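Local coordinates for protein glyoxylate reductase (Paecilomyces sp. J18, PDB 3WNV) that probably reduces glyoxylate to glycolate with a nicotinamide cofactor, as a member of the D-isomer specific 2-hydroxyacid dehydrogenase family, at residues A116-F121 against P290-M295. Sequence-based numbering, arbitrary orientation.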
ATOM      1  N   ALA A 116       9.490   1.102   3.028  1.00  9.93           N
ATOM      2  CA  ALA A 116      10.485   0.301   3.738  1.00 10.24           C
ATOM      3  C   ALA A 116      11.054   1.012   4.956  1.00 10.11           C
ATOM      4  O   ALA A 116      11.323   0.358   5.964  1.00 10.24           O
ATOM      5  CB  ALA A 116      11.631  -0.131   2.752  1.00  7.28           C
ATOM      6  N   ASP A 117      11.259   2.324   4.867  1.00  9.57           N
ATOM      7  CA  ASP A 117      11.742   3.135   5.988  1.00 12.48           C
ATOM      8  C   ASP A 117      10.768   2.967   7.141  1.00 12.24           C
ATOM      9  O   ASP A 117      11.205   2.716   8.283  1.00 12.56           O
ATOM     10  CB  ASP A 117      11.887   4.632   5.631  1.00  6.41           C
ATOM     11  CG  ASP A 117      12.897   4.881   4.564  1.00 16.03           C
ATOM     12  OD1 ASP A 117      13.763   4.005   4.345  1.00 14.11           O
ATOM     13  OD2 ASP A 117      12.836   5.978   3.917  1.00 16.27           O
ATOM     14  N   VAL A 118       9.474   3.033   6.843  1.00 11.42           N
ATOM     15  CA  VAL A 118       8.463   2.933   7.904  1.00 10.66           C
ATOM     16  C   VAL A 118       8.376   1.477   8.413  1.00 11.34           C
ATOM     17  O   VAL A 118       8.225   1.256   9.581  1.00  8.93           O
ATOM     18  CB  VAL A 118       7.119   3.493   7.452  1.00  9.65           C
ATOM     19  CG1 VAL A 118       5.977   2.997   8.330  1.00 10.09           C
ATOM     20  CG2 VAL A 118       7.162   5.016   7.506  1.00 10.85           C
ATOM     21  N   ALA A 119       8.547   0.501   7.534  1.00  6.92           N
ATOM     22  CA  ALA A 119       8.541  -0.919   7.935  1.00  6.80           C
ATOM     23  C   ALA A 119       9.648  -1.174   8.950  1.00  8.69           C
ATOM     24  O   ALA A 119       9.441  -1.877   9.923  1.00  8.39           O
ATOM     25  CB  ALA A 119       8.780  -1.794   6.730  1.00  7.03           C
ATOM     26  N   ILE A 120      10.842  -0.640   8.703  1.00  6.16           N
ATOM     27  CA  ILE A 120      11.960  -0.893   9.654  1.00  8.75           C
ATOM     28  C   ILE A 120      11.722  -0.113  10.950  1.00 10.99           C
ATOM     29  O   ILE A 120      11.938  -0.624  12.050  1.00 10.65           O
ATOM     30  CB  ILE A 120      13.312  -0.518   9.033  1.00  9.54           C
ATOM     31  CG1 ILE A 120      13.609  -1.444   7.818  1.00  9.66           C
ATOM     32  CG2 ILE A 120      14.470  -0.526  10.076  1.00  9.52           C
ATOM     33  CD1 ILE A 120      13.696  -2.971   8.116  1.00 11.90           C
ATOM     34  N   PHE A 121      11.256   1.127  10.825  1.00  8.96           N
ATOM     35  CA  PHE A 121      10.860   1.899  12.008  1.00  7.66           C
ATOM     36  C   PHE A 121       9.886   1.128  12.859  1.00  7.94           C
ATOM     37  O   PHE A 121      10.107   0.954  14.069  1.00  8.89           O
ATOM     38  CB  PHE A 121      10.320   3.278  11.600  1.00  6.53           C
ATOM     39  CG  PHE A 121       9.858   4.123  12.761  1.00 10.11           C
ATOM     40  CD1 PHE A 121      10.771   4.887  13.460  1.00  7.56           C
ATOM     41  CD2 PHE A 121       8.519   4.189  13.108  1.00 10.58           C
ATOM     42  CE1 PHE A 121      10.382   5.694  14.537  1.00 10.36           C
ATOM     43  CE2 PHE A 121       8.079   5.007  14.192  1.00 12.18           C
ATOM     44  CZ  PHE A 121       9.032   5.787  14.908  1.00  6.93           C
ATOM     45  N   PRO A 290      -0.695   5.494  11.763  1.00 11.37           N
ATOM     46  CA  PRO A 290      -1.933   5.624  10.956  1.00 12.55           C
ATOM     47  C   PRO A 290      -1.674   5.760   9.463  1.00 12.30           C
ATOM     48  O   PRO A 290      -1.968   6.805   8.834  1.00 15.79           O
ATOM     49  CB  PRO A 290      -2.576   6.890  11.506  1.00 12.51           C
ATOM     50  CG  PRO A 290      -1.345   7.768  11.935  1.00 10.32           C
ATOM     51  CD  PRO A 290      -0.330   6.741  12.469  1.00  8.34           C
ATOM     52  N   HIS A 291      -1.077   4.714   8.912  1.00  8.91           N
ATOM     53  CA  HIS A 291      -0.793   4.629   7.481  1.00  5.42           C
ATOM     54  C   HIS A 291      -0.043   5.832   6.952  1.00  9.06           C
ATOM     55  O   HIS A 291      -0.533   6.509   6.027  1.00 11.45           O
ATOM     56  CB  HIS A 291      -2.109   4.402   6.686  1.00  6.84           C
ATOM     57  CG  HIS A 291      -1.912   3.685   5.402  1.00 12.24           C
ATOM     58  ND1 HIS A 291      -2.955   3.116   4.695  1.00 14.85           N
ATOM     59  CD2 HIS A 291      -0.786   3.390   4.691  1.00 11.21           C
ATOM     60  CE1 HIS A 291      -2.486   2.540   3.603  1.00 15.32           C
ATOM     61  NE2 HIS A 291      -1.168   2.687   3.583  1.00 14.53           N
ATOM     62  N   ILE A 292       1.176   6.024   7.485  1.00  7.63           N
ATOM     63  CA  ILE A 292       2.009   7.154   7.107  1.00  6.39           C
ATOM     64  C   ILE A 292       3.129   6.777   6.133  1.00  8.91           C
ATOM     65  O   ILE A 292       3.957   7.633   5.805  1.00 11.59           O
ATOM     66  CB  ILE A 292       2.640   7.874   8.318  1.00  7.92           C
ATOM     67  CG1 ILE A 292       3.752   7.037   8.989  1.00  8.81           C
ATOM     68  CG2 ILE A 292       1.535   8.353   9.324  1.00 13.17           C
ATOM     69  CD1 ILE A 292       4.537   7.881  10.020  1.00 11.25           C
ATOM     70  N   GLY A 293       3.147   5.530   5.703  1.00  6.58           N
ATOM     71  CA  GLY A 293       4.217   4.981   4.850  1.00 13.90           C
ATOM     72  C   GLY A 293       4.819   5.963   3.854  1.00 13.52           C
ATOM     73  O   GLY A 293       5.988   6.311   3.908  1.00 11.48           O
ATOM     74  N   THR A 294       3.982   6.472   2.959  1.00  8.56           N
ATOM     75  CA  THR A 294       4.468   7.364   1.905  1.00 12.14           C
ATOM     76  C   THR A 294       4.239   8.839   2.188  1.00 11.93           C
ATOM     77  O   THR A 294       4.401   9.669   1.282  1.00 12.32           O
ATOM     78  CB  THR A 294       3.835   6.974   0.547  1.00 13.39           C
ATOM     79  OG1 THR A 294       2.398   6.956   0.686  1.00 14.68           O
ATOM     80  CG2 THR A 294       4.345   5.581   0.094  1.00 18.21           C
ATOM     81  N   MET A 295       3.876   9.190   3.434  1.00  8.48           N
ATOM     82  CA  MET A 295       3.585  10.574   3.729  1.00 13.26           C
ATOM     83  C   MET A 295       4.845  11.401   3.935  1.00  9.77           C
ATOM     84  O   MET A 295       5.034  11.960   4.995  1.00 10.35           O
ATOM     85  CB  MET A 295       2.620  10.706   4.938  1.00  7.82           C
ATOM     86  CG  MET A 295       1.238  10.097   4.631  1.00 12.75           C
ATOM     87  SD  MET A 295       0.112  10.255   6.039  1.00 18.00           S
ATOM     88  CE  MET A 295       0.303  11.977   6.434  1.00 18.24           C
TER
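Val118 sets its CG1 branch anti to its own backbone N (chi1 161°), which leaves CG2 anti to the carbonyl carbon and able to reach Gly293 and Ile292 together. On the loop side, the chi1 of Ile292 near +71° brings CG1 round to the valine, although the CB itself does not point at the helix. The contact belongs to the Rossmann-type nucleotide-binding domain: helix 112-127 meets the loop that follows strand 287-288, an outermost strand of the parallel sheet, and leads into helix 297-317.

Val118 CG2 rests 4.0 Å from Gly293 CA, a methyl group set against bare backbone. Glycine suits this place because its bare CA lets the methyl of Val118 lie directly against the backbone, with Val118 CA and Gly293 CA 5.6 Å apart. The valine is equally apt, since a short, beta-branched side chain brings a methyl to the loop without choosing among many conformers. Beside it, Ile292 adds an apolar flank, its CG1 lying 4.2 Å from Val118 CG2; this touch is purely van der Waals.

The loop takes its shape from a type I turn running from Ile292 to Met295, closed by a 2.8 Å hydrogen bond from Met295 N to Ile292 O. At the start of the turn, the Asp268 carboxylate accepts the N-H groups of Ile292 and Gly293, one on each oxygen, and so fixes the backbone that faces the valine. His291, whose ND1 is hydrogen-bonded to Glu273, turns its CB away from the helix. On the helix, Ala116 and Ala119 pack on helix 164-175, where small side chains allow close approach. Val118 CG2 also lies 4.0 Å from Gly293 O, while Val118 CB is 4.2 Å from Gly293 CA.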